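Local coordinates for protein HAD superfamily hydrolase (Brucella suis biovar 1, PDB 6NQ4) that probably acts as a phosphatase of the haloacid dehalogenase superfamily, with a metal site at the C-terminal edge of a Rossmann-like core, at residues E27-L32 against I58-R63; A38-V43 against T70-T75; N181-V186 against H270-A275; L242-G247 against D261-S266. One frame throughout, in Å; residues are numbered along the deposited sequence. Where two conformers were deposited one is given.

Overall arrangement
From the N terminus, the turn 27-32 closes a loop on helix 55-66 (interaction 1). Strand 38-41 lies inside that loop and pairs with strand 70-75 beyond the helix, so interactions 1 and 2 cross; they also touch, Leu29 and Leu61 packing on the two strands, while Leu29 and Leu32 pack on interaction 4. Much later, 181-186 reaches forward to 270-275 in interaction 3, joining a small hairpin to the loop after strand 261-265. Interaction 4 is nested inside that long loop and touches interaction 3 where His270 ND1 meets Asp246 O. It shares a parallel sheet with interaction 2, strands 38-41 and 241-245 being neighbours, and both contribute an aspartate to one sodium ion.

Interaction 1 of 4, residues E27-L32 against I58-R63; sequences ERLDDL and IAALQR
Arg63, Leu29 and Asp30 bury the most surface where the turn 27-32 meets helix 55-66. Arg63 takes hold of Asp30 side-on with two nitrogens, one for each carboxylate oxygen: NE gives a nearly straight bond of 2.8 Å to OD2 of Asp30 (171° at the hydrogen), on the syn lone pair of that oxygen, while NH2 reaches OD1 of Asp30 at 2.9 Å. Carboxylate and guanidinium are nearly coplanar, their planes 20° apart. A bend in the arginine chain (chi3 -54°) brings the guanidinium back along its own helix, where one face lies on CA of Ala60. Arg28 sends NH1 over the opposite face of the Arg63 guanidinium, 3.7 Å from NE of Arg63. The Asp30 carboxylate meets Arg63 at its edge but lies over a face of the Arg28 guanidinium, a contact of charges alone; it probably offsets the two like charges, completing a salt-bridge network. The C-terminal carboxylate of Val304 is a second partner for NH2 of Arg63. In the fold, this turn precedes the first strand of the parallel core sheet and covers the helix that follows that strand. Leu29 makes the apolar half of the contact: it points CD2 at CB of Ala60, 4.2 Å away, and touches CD2 of Leu61 from the same methyl. Between the two halves a water donates to the carbonyl O of Ala60 at 2.8 Å and, weakly, to OD1 of Asp30.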
loop_
_atom_site.group_PDB
_atom_site.type_symbol
_atom_site.label_atom_id
_atom_site.label_comp_id
_atom_site.label_asym_id
_atom_site.label_seq_id
_atom_site.Cartn_x
_atom_site.Cartn_y
_atom_site.Cartn_z
ATOM N N GLU A 27 -14.476 19.733 -9.004
ATOM C CA GLU A 27 -13.722 20.677 -8.185
ATOM C C GLU A 27 -13.304 20.104 -6.838
ATOM O O GLU A 27 -12.255 20.484 -6.311
ATOM C CB GLU A 27 -14.546 21.938 -7.933
ATOM N N ARG A 28 -14.104 19.213 -6.256
ATOM C CA ARG A 28 -13.775 18.616 -4.973
ATOM C C ARG A 28 -14.439 17.250 -4.904
ATOM O O ARG A 28 -15.267 16.903 -5.747
ATOM C CB ARG A 28 -14.183 19.523 -3.805
ATOM C CG ARG A 28 -15.650 19.922 -3.772
ATOM C CD ARG A 28 -15.915 20.942 -2.649
ATOM N NE ARG A 28 -17.344 21.076 -2.380
ATOM C CZ ARG A 28 -17.870 21.414 -1.205
ATOM N NH1 ARG A 28 -17.092 21.665 -0.159
ATOM N NH2 ARG A 28 -19.188 21.495 -1.078
ATOM N N LEU A 29 -14.057 16.469 -3.888
ATOM C CA LEU A 29 -14.607 15.122 -3.741
ATOM C C LEU A 29 -16.130 15.143 -3.634
ATOM O O LEU A 29 -16.808 14.226 -4.125
ATOM C CB LEU A 29 -13.980 14.461 -2.513
ATOM C CG LEU A 29 -14.490 13.062 -2.178
ATOM C CD1 LEU A 29 -14.217 12.087 -3.325
ATOM C CD2 LEU A 29 -13.859 12.569 -0.895
ATOM N N ASP A 30 -16.686 16.185 -3.016
ATOM C CA ASP A 30 -18.130 16.287 -2.830
ATOM C C ASP A 30 -18.897 16.270 -4.144
ATOM O O ASP A 30 -20.093 15.961 -4.146
ATOM C CB ASP A 30 -18.469 17.593 -2.111
ATOM C CG ASP A 30 -17.621 17.831 -0.884
ATOM O OD1 ASP A 30 -16.388 17.608 -0.945
ATOM O OD2 ASP A 30 -18.191 18.264 0.140
ATOM N N ASP A 31 -18.253 16.615 -5.257
ATOM C CA ASP A 31 -18.948 16.600 -6.537
ATOM C C ASP A 31 -19.125 15.196 -7.100
ATOM O O ASP A 31 -19.796 15.036 -8.130
ATOM C CB ASP A 31 -18.196 17.477 -7.531
ATOM C CG ASP A 31 -18.146 18.935 -7.093
ATOM O OD1 ASP A 31 -19.148 19.435 -6.529
ATOM O OD2 ASP A 31 -17.100 19.577 -7.305
ATOM N N LEU A 32 -18.554 14.185 -6.445
ATOM C CA LEU A 32 -18.620 12.800 -6.898
ATOM C C LEU A 32 -19.384 11.882 -5.960
ATOM O O LEU A 32 -19.850 10.826 -6.403
ATOM C CB LEU A 32 -17.203 12.224 -7.056
ATOM C CG LEU A 32 -16.255 12.891 -8.059
ATOM C CD1 LEU A 32 -14.893 12.206 -8.043
ATOM C CD2 LEU A 32 -16.860 12.842 -9.453
ATOM N N ILE A 58 -8.214 15.467 4.815
ATOM C CA ILE A 58 -8.949 15.047 6.010
ATOM C C ILE A 58 -10.365 15.611 5.977
ATOM O O ILE A 58 -11.351 14.897 6.214
ATOM C CB ILE A 58 -8.184 15.490 7.272
ATOM C CG1 ILE A 58 -6.882 14.682 7.431
ATOM C CG2 ILE A 58 -9.088 15.433 8.513
ATOM C CD1 ILE A 58 -5.931 15.272 8.441
ATOM N N ALA A 59 -10.487 16.897 5.641
ATOM C CA ALA A 59 -11.802 17.535 5.639
ATOM C C ALA A 59 -12.719 16.925 4.581
ATOM O O ALA A 59 -13.916 16.720 4.830
ATOM C CB ALA A 59 -11.648 19.041 5.435
ATOM N N ALA A 60 -12.176 16.619 3.401
ATOM C CA ALA A 60 -12.974 16.001 2.344
ATOM C C ALA A 60 -13.488 14.627 2.767
ATOM O O ALA A 60 -14.648 14.280 2.508
ATOM C CB ALA A 60 -12.131 15.890 1.076
ATOM N N LEU A 61 -12.636 13.824 3.416
ATOM C CA LEU A 61 -13.077 12.516 3.892
ATOM C C LEU A 61 -14.124 12.648 4.999
ATOM O O LEU A 61 -15.108 11.899 5.016
ATOM C CB LEU A 61 -11.864 11.691 4.333
ATOM C CG LEU A 61 -10.877 11.371 3.205
ATOM C CD1 LEU A 61 -9.651 10.722 3.783
ATOM C CD2 LEU A 61 -11.489 10.476 2.113
ATOM N N GLN A 62 -13.924 13.579 5.939
ATOM C CA GLN A 62 -14.936 13.806 6.972
ATOM C C GLN A 62 -16.284 14.163 6.363
ATOM O O GLN A 62 -17.328 13.662 6.807
ATOM C CB GLN A 62 -14.485 14.913 7.931
ATOM C CG GLN A 62 -13.316 14.538 8.826
ATOM C CD GLN A 62 -12.787 15.758 9.559
ATOM O OE1 GLN A 62 -12.691 16.842 8.981
ATOM N NE2 GLN A 62 -12.465 15.597 10.837
ATOM N N ARG A 63 -16.288 15.051 5.364
ATOM C CA ARG A 63 -17.549 15.466 4.762
ATOM C C ARG A 63 -18.238 14.296 4.075
ATOM O O ARG A 63 -19.465 14.154 4.156
ATOM C CB ARG A 63 -17.315 16.615 3.779
ATOM C CG ARG A 63 -16.914 17.949 4.434
ATOM C CD ARG A 63 -17.126 19.150 3.501
ATOM N NE ARG A 63 -16.446 18.969 2.221
ATOM C CZ ARG A 63 -15.144 19.176 2.031
ATOM N NH1 ARG A 63 -14.381 19.588 3.036
ATOM N NH2 ARG A 63 -14.604 18.970 0.835
HETATM O O HOH W 1 -16.197 15.137 0.336
#

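Interaction 2 of 4, residues A38-V43 against T70-T75; sequences AIFCDV and TIILVT. With NA (sodium ion), chain H; PO4 (phosphate ion), chain G.
Phe40 and Ile72 sit side by side on one face of two parallel strands, 38-41 and 70-75, whose axes are inclined by 20°. Four backbone bonds hold the pair in register: Ile39 N to Thr70 O, Ile72 N to Ile39 O, Cys41 N to Ile72 O, and Val74 N to Cys41 O. Following Phe40 outward, CB touches CG2 of Val74 at 3.8 Å, CG is a little farther from the same methyl, CD1 meets CB of Ile72 at 4.0 Å, and CE1 runs on to CG1 of Ile72. Helix 218-232 covers this side through Ala224 and Val228. The other face carries Ile39 against Ile71, with their CD1 methyls 3.7 Å apart, and Cys41, whose CB lies 3.8 Å from CD2 of Leu73. Beyond the strand, Val43 lays CG2 across Leu73, 3.7 Å from its CB, and also reaches Thr75. Two polar side chains end the strands. Asp42 extends its carboxylate away from the backbone N (chi1 -167°), and OD2 binds the sodium ion at 2.4 Å. Its OD1 forms a salt bridge with Lys215; the very close approach of OD1 to the phosphate, an ion probably from the crystallisation liquor, is doubtful. Thr75 donates from OG1 to phosphate O2 at 2.7 Å, its chi1 of 173° carrying the hydroxyl there. Strands and helix 55-66 form a beta-alpha-beta crossover, its aspartate and threonine at the C-terminal strand ends consistent with the phosphate-binding site of haloacid dehalogenase-like hydrolases.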
loop_
_atom_site.group_PDB
_atom_site.type_symbol
_atom_site.label_atom_id
_atom_site.label_comp_id
_atom_site.label_asym_id
_atom_site.label_seq_id
_atom_site.Cartn_x
_atom_site.Cartn_y
_atom_site.Cartn_z
ATOM N N ALA A 38 -19.181 3.959 -1.010
ATOM C CA ALA A 38 -17.938 3.727 -0.302
ATOM C C ALA A 38 -16.778 4.246 -1.128
ATOM O O ALA A 38 -16.879 4.404 -2.351
ATOM C CB ALA A 38 -17.721 2.247 -0.016
ATOM N N ILE A 39 -15.668 4.487 -0.434
ATOM C CA ILE A 39 -14.432 4.954 -1.038
ATOM C C ILE A 39 -13.303 4.076 -0.525
ATOM O O ILE A 39 -13.254 3.762 0.669
ATOM C CB ILE A 39 -14.184 6.424 -0.635
ATOM C CG1 ILE A 39 -15.109 7.351 -1.421
ATOM C CG2 ILE A 39 -12.709 6.807 -0.814
ATOM C CD1 ILE A 39 -15.086 8.793 -0.919
ATOM N N PHE A 40 -12.409 3.660 -1.430
ATOM C CA PHE A 40 -11.123 3.057 -1.068
ATOM C C PHE A 40 -10.073 4.130 -1.342
ATOM O O PHE A 40 -9.793 4.438 -2.507
ATOM C CB PHE A 40 -10.812 1.819 -1.921
ATOM C CG PHE A 40 -11.719 0.615 -1.696
ATOM C CD1 PHE A 40 -12.693 0.586 -0.707
ATOM C CD2 PHE A 40 -11.576 -0.500 -2.517
ATOM C CE1 PHE A 40 -13.514 -0.549 -0.544
ATOM C CE2 PHE A 40 -12.374 -1.623 -2.362
ATOM C CZ PHE A 40 -13.346 -1.650 -1.374
ATOM N N CYS A 41 -9.504 4.713 -0.288
ATOM C CA CYS A 41 -8.626 5.872 -0.433
ATOM C C CYS A 41 -7.190 5.538 -0.046
ATOM O O CYS A 41 -6.940 5.021 1.042
ATOM C CB CYS A 41 -9.144 7.056 0.391
ATOM S SG CYS A 41 -8.261 8.619 0.075
ATOM N N ASP A 42 -6.259 5.915 -0.915
ATOM C CA ASP A 42 -4.824 5.833 -0.673
ATOM C C ASP A 42 -4.429 6.685 0.539
ATOM O O ASP A 42 -5.099 7.661 0.887
ATOM C CB ASP A 42 -4.196 6.436 -1.937
ATOM C CG ASP A 42 -2.743 6.191 -2.069
ATOM O OD1 ASP A 42 -2.235 5.265 -1.415
ATOM O OD2 ASP A 42 -2.121 6.931 -2.869
ATOM N N VAL A 43 -3.314 6.320 1.180
ATOM C CA VAL A 43 -2.824 7.052 2.352
ATOM C C VAL A 43 -1.599 7.925 2.029
ATOM O O VAL A 43 -1.702 9.161 1.992
ATOM C CB VAL A 43 -2.579 6.113 3.557
ATOM C CG1 VAL A 43 -1.985 6.896 4.744
ATOM C CG2 VAL A 43 -3.901 5.411 3.987
ATOM N N THR A 70 -18.960 5.263 3.311
ATOM C CA THR A 70 -17.984 4.516 4.106
ATOM C C THR A 70 -16.586 4.718 3.523
ATOM O O THR A 70 -16.396 4.606 2.309
ATOM C CB THR A 70 -18.344 3.027 4.117
ATOM O OG1 THR A 70 -19.664 2.878 4.643
ATOM C CG2 THR A 70 -17.386 2.223 4.993
ATOM N N ILE A 71 -15.603 5.009 4.384
ATOM C CA ILE A 71 -14.229 5.275 3.950
ATOM C C ILE A 71 -13.329 4.144 4.436
ATOM O O ILE A 71 -13.144 3.960 5.645
ATOM C CB ILE A 71 -13.695 6.606 4.504
ATOM C CG1 ILE A 71 -14.585 7.789 4.118
ATOM C CG2 ILE A 71 -12.257 6.838 4.025
ATOM C CD1 ILE A 71 -14.786 7.978 2.653
ATOM N N ILE A 72 -12.730 3.419 3.500
ATOM C CA ILE A 72 -11.667 2.476 3.814
ATOM C C ILE A 72 -10.377 3.095 3.313
ATOM O O ILE A 72 -10.238 3.340 2.113
ATOM C CB ILE A 72 -11.880 1.109 3.138
ATOM C CG1 ILE A 72 -13.318 0.607 3.306
ATOM C CG2 ILE A 72 -10.838 0.095 3.653
ATOM C CD1 ILE A 72 -13.776 0.336 4.730
ATOM N N LEU A 73 -9.417 3.308 4.208
ATOM C CA LEU A 73 -8.093 3.713 3.756
ATOM C C LEU A 73 -7.334 2.450 3.368
ATOM O O LEU A 73 -7.251 1.505 4.161
ATOM C CB LEU A 73 -7.360 4.480 4.851
ATOM C CG LEU A 73 -8.073 5.754 5.314
ATOM C CD1 LEU A 73 -7.229 6.468 6.368
ATOM C CD2 LEU A 73 -8.347 6.660 4.128
ATOM N N VAL A 74 -6.842 2.392 2.136
ATOM C CA VAL A 74 -6.213 1.197 1.589
ATOM C C VAL A 74 -4.794 1.596 1.204
ATOM O O VAL A 74 -4.598 2.427 0.303
ATOM C CB VAL A 74 -6.992 0.660 0.377
ATOM C CG1 VAL A 74 -6.328 -0.601 -0.182
ATOM C CG2 VAL A 74 -8.469 0.385 0.751
ATOM N N THR A 75 -3.805 1.034 1.892
ATOM C CA THR A 75 -2.429 1.481 1.767
ATOM C C THR A 75 -1.495 0.298 1.590
ATOM O O THR A 75 -1.711 -0.772 2.153
ATOM C CB THR A 75 -2.003 2.284 3.031
ATOM O OG1 THR A 75 -0.605 2.589 2.971
ATOM C CG2 THR A 75 -2.269 1.511 4.315
HETATM NA NA NA H . 0.311 7.058 -2.762
HETATM P P PO4 G . 0.278 4.018 -0.201
HETATM O O1 PO4 G . 0.262 5.161 -1.215
HETATM O O2 PO4 G . -0.319 4.470 1.119
HETATM O O3 PO4 G . 1.801 3.836 -0.046
HETATM O O4 PO4 G . -0.327 2.766 -0.789
HETATM O O HOH W 2 0.236 5.160 -4.375
HETATM O O HOH W 3 2.752 7.014 -2.353
#

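Interaction 3 of 4, residues N181-V186 against H270-A275; sequences NPDIMV and HAADYA. With EDO (1,2-ethanediol), chain C.
Met185 crosses Tyr274 obliquely, its SD 4.0 Å from the tyrosine CB and 5.0 Å from the ring centroid, 47° off the ring normal: a Met-aromatic contact. It joins a small antiparallel hairpin, strands 185-188 and 191-194, to the 3-10 turn 271-273 after core strand 261-265. The hairpin belongs to the region inserted between core strands 100-103 and 241-245, which has its own five-stranded sheet and is probably the cap, so the contact ties cap to core. In Met185, chi1 (-55°) and an extended chi2 set CG and SD alongside CB of Tyr274, while chi3 (85°) turns the methyl alone away. The other contacts are largely of carbon against backbone. Ile184 presses CB and CG2 on the carbonyl O of Tyr274, CB lying 3.4 Å from that O, and CG2 also reaches C of Ala275; Trp194 and helix 196-205 lie against the same isoleucine. Ala271 fits its methyl against the strand, CB 3.6 Å from CA of Val186, and Ala272 puts CB beside OD1 of Asp183. The peptide nitrogen of Met185 is buried without a partner in the model. Ahead of the strand lies an Asx turn: OD1 of Asn181 accepts from N of Asp183, the donor standing well above the carbonyl plane. OD1 of Asp183 takes a bond from Asn76. A 1,2-ethanediol, probably from the crystallisation liquor, bridges Asn181 and Asp183, its O2 accepting from ND2 of Asn181 and donating to OD2 of Asp183 at 2.8 Å.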
loop_
_atom_site.group_PDB
_atom_site.type_symbol
_atom_site.label_atom_id
_atom_site.label_comp_id
_atom_site.label_asym_id
_atom_site.label_seq_id
_atom_site.Cartn_x
_atom_site.Cartn_y
_atom_site.Cartn_z
ATOM N N ASN A 181 5.145 -4.956 0.578
ATOM C CA ASN A 181 4.819 -3.606 0.119
ATOM C C ASN A 181 5.231 -3.498 -1.343
ATOM O O ASN A 181 6.418 -3.307 -1.647
ATOM C CB ASN A 181 5.532 -2.551 0.959
ATOM C CG ASN A 181 5.327 -1.153 0.430
ATOM O OD1 ASN A 181 4.553 -0.936 -0.518
ATOM N ND2 ASN A 181 6.017 -0.180 1.042
ATOM N N PRO A 182 4.272 -3.560 -2.275
ATOM C CA PRO A 182 4.592 -3.469 -3.710
ATOM C C PRO A 182 5.189 -2.146 -4.169
ATOM O O PRO A 182 5.728 -2.118 -5.285
ATOM C CB PRO A 182 3.220 -3.679 -4.384
ATOM C CG PRO A 182 2.396 -4.372 -3.392
ATOM C CD PRO A 182 2.858 -3.904 -2.047
ATOM N N ASP A 183 5.062 -1.057 -3.404
ATOM C CA ASP A 183 5.564 0.241 -3.868
ATOM C C ASP A 183 7.071 0.158 -4.121
ATOM O O ASP A 183 7.797 -0.541 -3.411
ATOM C CB ASP A 183 5.354 1.324 -2.798
ATOM C CG ASP A 183 3.876 1.693 -2.555
ATOM O OD1 ASP A 183 2.979 1.216 -3.280
ATOM O OD2 ASP A 183 3.632 2.493 -1.610
ATOM N N ILE A 184 7.549 0.893 -5.137
ATOM C CA ILE A 184 8.989 0.981 -5.374
ATOM C C ILE A 184 9.623 2.030 -4.470
ATOM O O ILE A 184 10.670 1.796 -3.853
ATOM C CB ILE A 184 9.260 1.288 -6.856
ATOM C CG1 ILE A 184 8.594 0.244 -7.751
ATOM C CG2 ILE A 184 10.783 1.433 -7.111
ATOM C CD1 ILE A 184 8.982 -1.161 -7.419
ATOM N N MET A 185 9.009 3.205 -4.397
ATOM C CA MET A 185 9.436 4.273 -3.495
ATOM C C MET A 185 8.209 4.818 -2.794
ATOM O O MET A 185 7.071 4.568 -3.204
ATOM C CB MET A 185 10.136 5.440 -4.222
ATOM C CG MET A 185 11.321 5.005 -5.068
ATOM S SD MET A 185 12.436 6.369 -5.477
ATOM C CE MET A 185 13.462 6.351 -3.990
ATOM N N VAL A 186 8.458 5.570 -1.725
ATOM C CA VAL A 186 7.417 6.296 -1.009
ATOM C C VAL A 186 7.996 7.627 -0.567
ATOM O O VAL A 186 9.207 7.766 -0.363
ATOM C CB VAL A 186 6.895 5.485 0.212
ATOM C CG1 VAL A 186 7.955 5.385 1.303
ATOM C CG2 VAL A 186 5.581 6.059 0.775
ATOM N N HIS A 270 3.345 10.602 -6.864
ATOM C CA HIS A 270 3.371 9.360 -7.636
ATOM C C HIS A 270 4.594 8.520 -7.282
ATOM O O HIS A 270 5.185 7.880 -8.154
ATOM C CB HIS A 270 3.275 9.593 -9.151
ATOM C CG HIS A 270 2.361 10.708 -9.537
ATOM N ND1 HIS A 270 1.019 10.720 -9.224
ATOM C CD2 HIS A 270 2.597 11.849 -10.225
ATOM C CE1 HIS A 270 0.468 11.827 -9.692
ATOM N NE2 HIS A 270 1.406 12.527 -10.309
ATOM N N ALA A 271 4.951 8.508 -5.983
ATOM C CA ALA A 271 6.161 7.814 -5.544
ATOM C C ALA A 271 6.147 6.342 -5.941
ATOM O O ALA A 271 7.189 5.775 -6.286
ATOM C CB ALA A 271 6.349 7.976 -4.034
ATOM N N ALA A 272 4.978 5.694 -5.885
ATOM C CA ALA A 272 4.909 4.282 -6.233
ATOM C C ALA A 272 5.222 4.014 -7.699
ATOM O O ALA A 272 5.513 2.865 -8.058
ATOM C CB ALA A 272 3.522 3.713 -5.896
ATOM N N ASP A 273 5.178 5.039 -8.552
ATOM C CA ASP A 273 5.432 4.906 -9.984
ATOM C C ASP A 273 6.885 5.179 -10.364
ATOM O O ASP A 273 7.217 5.103 -11.553
ATOM C CB ASP A 273 4.545 5.881 -10.770
ATOM C CG ASP A 273 3.072 5.530 -10.708
ATOM O OD1 ASP A 273 2.738 4.322 -10.653
ATOM O OD2 ASP A 273 2.247 6.468 -10.739
ATOM N N TYR A 274 7.742 5.522 -9.404
ATOM C CA TYR A 274 9.159 5.721 -9.691
ATOM C C TYR A 274 9.822 4.385 -10.016
ATOM O O TYR A 274 9.404 3.325 -9.547
ATOM C CB TYR A 274 9.862 6.393 -8.502
ATOM C CG TYR A 274 9.772 7.913 -8.492
ATOM C CD1 TYR A 274 8.563 8.564 -8.256
ATOM C CD2 TYR A 274 10.910 8.699 -8.696
ATOM C CE1 TYR A 274 8.482 9.954 -8.242
ATOM C CE2 TYR A 274 10.837 10.094 -8.692
ATOM C CZ TYR A 274 9.621 10.713 -8.459
ATOM O OH TYR A 274 9.531 12.088 -8.447
ATOM N N ALA A 275 10.848 4.437 -10.855
ATOM C CA ALA A 275 11.590 3.247 -11.242
ATOM C C ALA A 275 12.752 3.001 -10.274
ATOM O O ALA A 275 13.110 3.855 -9.462
ATOM C CB ALA A 275 12.099 3.387 -12.678
HETATM C C1 EDO C . 4.329 3.191 3.116
HETATM O O1 EDO C . 5.454 2.518 3.705
HETATM C C2 EDO C . 3.961 2.510 1.801
HETATM O O2 EDO C . 5.028 2.612 0.829
#

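Interaction 4 of 4, residues L242-G247 against D261-S266; sequences LGIGDG and DVLYIS. With NA (sodium ion), chain H.
Leu242 to Gly245 and Asp261 to Ile265 run parallel, axes 4.5 Å apart and inclined by 20°, with Gly243 and Gly245 each giving and taking one of the four backbone bonds that join them, Gly243 between Asp261 O and Leu263 N, Gly245 between Leu263 O and Ile265 N. On the face of Ile244, that side chain lies beside Leu263, CG1 4.1 Å from its CB, and turns CG2 to CG1 of Ile265 at 3.9 Å. Leu242 brings CD1 across to Leu263 from the same face. With helix 248-258 between them, the strands make a beta-alpha-beta crossover of the Rossmann-like core. The helix covers the opposite face, where the glycines carry no side chain and Tyr264 swings its ring back, CE1 coming 3.7 Å from O of Asp246. Past the strand end, Asp246 sets CB 3.5 Å from O of Ile265, and with CG lying between the backbone N and carbonyl carbon (chi1 83°) it directs OD1 to the sodium ion at 2.4 Å. Asp42, the carbonyl of Trp44, a phosphate oxygen and two waters bind the same ion.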
loop_
_atom_site.group_PDB
_atom_site.type_symbol
_atom_site.label_atom_id
_atom_site.label_comp_id
_atom_site.label_asym_id
_atom_site.label_seq_id
_atom_site.Cartn_x
_atom_site.Cartn_y
_atom_site.Cartn_z
ATOM N N LEU A 242 -15.694 4.018 -5.044
ATOM C CA LEU A 242 -14.717 4.868 -5.714
ATOM C C LEU A 242 -13.323 4.628 -5.144
ATOM O O LEU A 242 -13.110 4.784 -3.937
ATOM C CB LEU A 242 -15.091 6.337 -5.521
ATOM C CG LEU A 242 -14.166 7.364 -6.186
ATOM C CD1 LEU A 242 -14.185 7.225 -7.713
ATOM C CD2 LEU A 242 -14.549 8.767 -5.728
ATOM N N GLY A 243 -12.366 4.296 -6.011
ATOM C CA GLY A 243 -10.960 4.247 -5.610
ATOM C C GLY A 243 -10.302 5.604 -5.814
ATOM O O GLY A 243 -10.552 6.279 -6.807
ATOM N N ILE A 244 -9.470 6.007 -4.854
ATOM C CA ILE A 244 -8.735 7.274 -4.925
ATOM C C ILE A 244 -7.253 7.001 -4.683
ATOM O O ILE A 244 -6.900 6.353 -3.697
ATOM C CB ILE A 244 -9.239 8.274 -3.866
ATOM C CG1 ILE A 244 -10.752 8.484 -3.970
ATOM C CG2 ILE A 244 -8.467 9.602 -3.973
ATOM C CD1 ILE A 244 -11.319 9.376 -2.899
ATOM N N GLY A 245 -6.380 7.536 -5.534
ATOM C CA GLY A 245 -4.953 7.394 -5.259
ATOM C C GLY A 245 -4.103 8.167 -6.239
ATOM O O GLY A 245 -4.594 8.686 -7.249
ATOM N N ASP A 246 -2.810 8.241 -5.916
ATOM C CA ASP A 246 -1.846 8.941 -6.759
ATOM C C ASP A 246 -0.856 8.018 -7.455
ATOM O O ASP A 246 0.048 8.503 -8.140
ATOM C CB ASP A 246 -1.136 10.093 -6.022
ATOM C CG ASP A 246 0.064 9.638 -5.185
ATOM O OD1 ASP A 246 0.071 8.511 -4.678
ATOM O OD2 ASP A 246 0.999 10.439 -4.989
ATOM N N GLY A 247 -0.995 6.694 -7.312
ATOM C CA GLY A 247 -0.131 5.763 -8.002
ATOM C C GLY A 247 -0.820 5.140 -9.200
ATOM O O GLY A 247 -1.852 4.490 -9.059
ATOM N N ASP A 261 -14.460 2.407 -10.382
ATOM C CA ASP A 261 -14.130 3.750 -10.843
ATOM C C ASP A 261 -12.973 4.300 -10.015
ATOM O O ASP A 261 -12.803 3.961 -8.837
ATOM C CB ASP A 261 -15.332 4.677 -10.658
ATOM C CG ASP A 261 -16.509 4.341 -11.579
ATOM O OD1 ASP A 261 -16.382 3.500 -12.510
ATOM O OD2 ASP A 261 -17.585 4.940 -11.366
ATOM N N VAL A 262 -12.180 5.174 -10.627
ATOM C CA VAL A 262 -11.020 5.703 -9.937
ATOM C C VAL A 262 -10.955 7.209 -10.087
ATOM O O VAL A 262 -11.305 7.789 -11.123
ATOM C CB VAL A 262 -9.687 4.992 -10.275
ATOM C CG1 VAL A 262 -9.148 5.438 -11.609
ATOM C CG2 VAL A 262 -8.651 5.226 -9.165
ATOM N N LEU A 263 -10.553 7.842 -8.995
ATOM C CA LEU A 263 -10.225 9.257 -8.944
ATOM C C LEU A 263 -8.713 9.354 -8.759
ATOM O O LEU A 263 -8.179 8.931 -7.725
ATOM C CB LEU A 263 -10.948 9.938 -7.784
ATOM C CG LEU A 263 -10.512 11.370 -7.471
ATOM C CD1 LEU A 263 -10.769 12.281 -8.654
ATOM C CD2 LEU A 263 -11.223 11.899 -6.249
ATOM N N TYR A 264 -8.027 9.899 -9.763
ATOM C CA TYR A 264 -6.574 10.024 -9.753
ATOM C C TYR A 264 -6.185 11.376 -9.167
ATOM O O TYR A 264 -6.722 12.414 -9.566
ATOM C CB TYR A 264 -6.058 9.902 -11.191
ATOM C CG TYR A 264 -4.560 10.039 -11.413
ATOM C CD1 TYR A 264 -3.650 9.266 -10.703
ATOM C CD2 TYR A 264 -4.065 10.907 -12.383
ATOM C CE1 TYR A 264 -2.284 9.376 -10.931
ATOM C CE2 TYR A 264 -2.713 11.017 -12.616
ATOM C CZ TYR A 264 -1.825 10.251 -11.897
ATOM O OH TYR A 264 -0.472 10.374 -12.157
ATOM N N ILE A 265 -5.256 11.360 -8.214
ATOM C CA ILE A 265 -4.746 12.577 -7.595
ATOM C C ILE A 265 -3.526 12.994 -8.410
ATOM O O ILE A 265 -2.406 12.526 -8.182
ATOM C CB ILE A 265 -4.429 12.367 -6.114
ATOM C CG1 ILE A 265 -5.676 11.849 -5.386
ATOM C CG2 ILE A 265 -3.950 13.680 -5.466
ATOM C CD1 ILE A 265 -6.902 12.755 -5.543
ATOM N N SER A 266 -3.753 13.891 -9.370
ATOM C CA SER A 266 -2.773 14.167 -10.413
ATOM C C SER A 266 -1.591 14.992 -9.923
ATOM O O SER A 266 -0.518 14.929 -10.540
ATOM C CB SER A 266 -3.456 14.862 -11.592
ATOM O OG SER A 266 -4.052 16.086 -11.197
HETATM NA NA NA H . 0.311 7.058 -2.762
HETATM O O HOH W 2 0.236 5.160 -4.375
HETATM O O HOH W 3 2.752 7.014 -2.353
#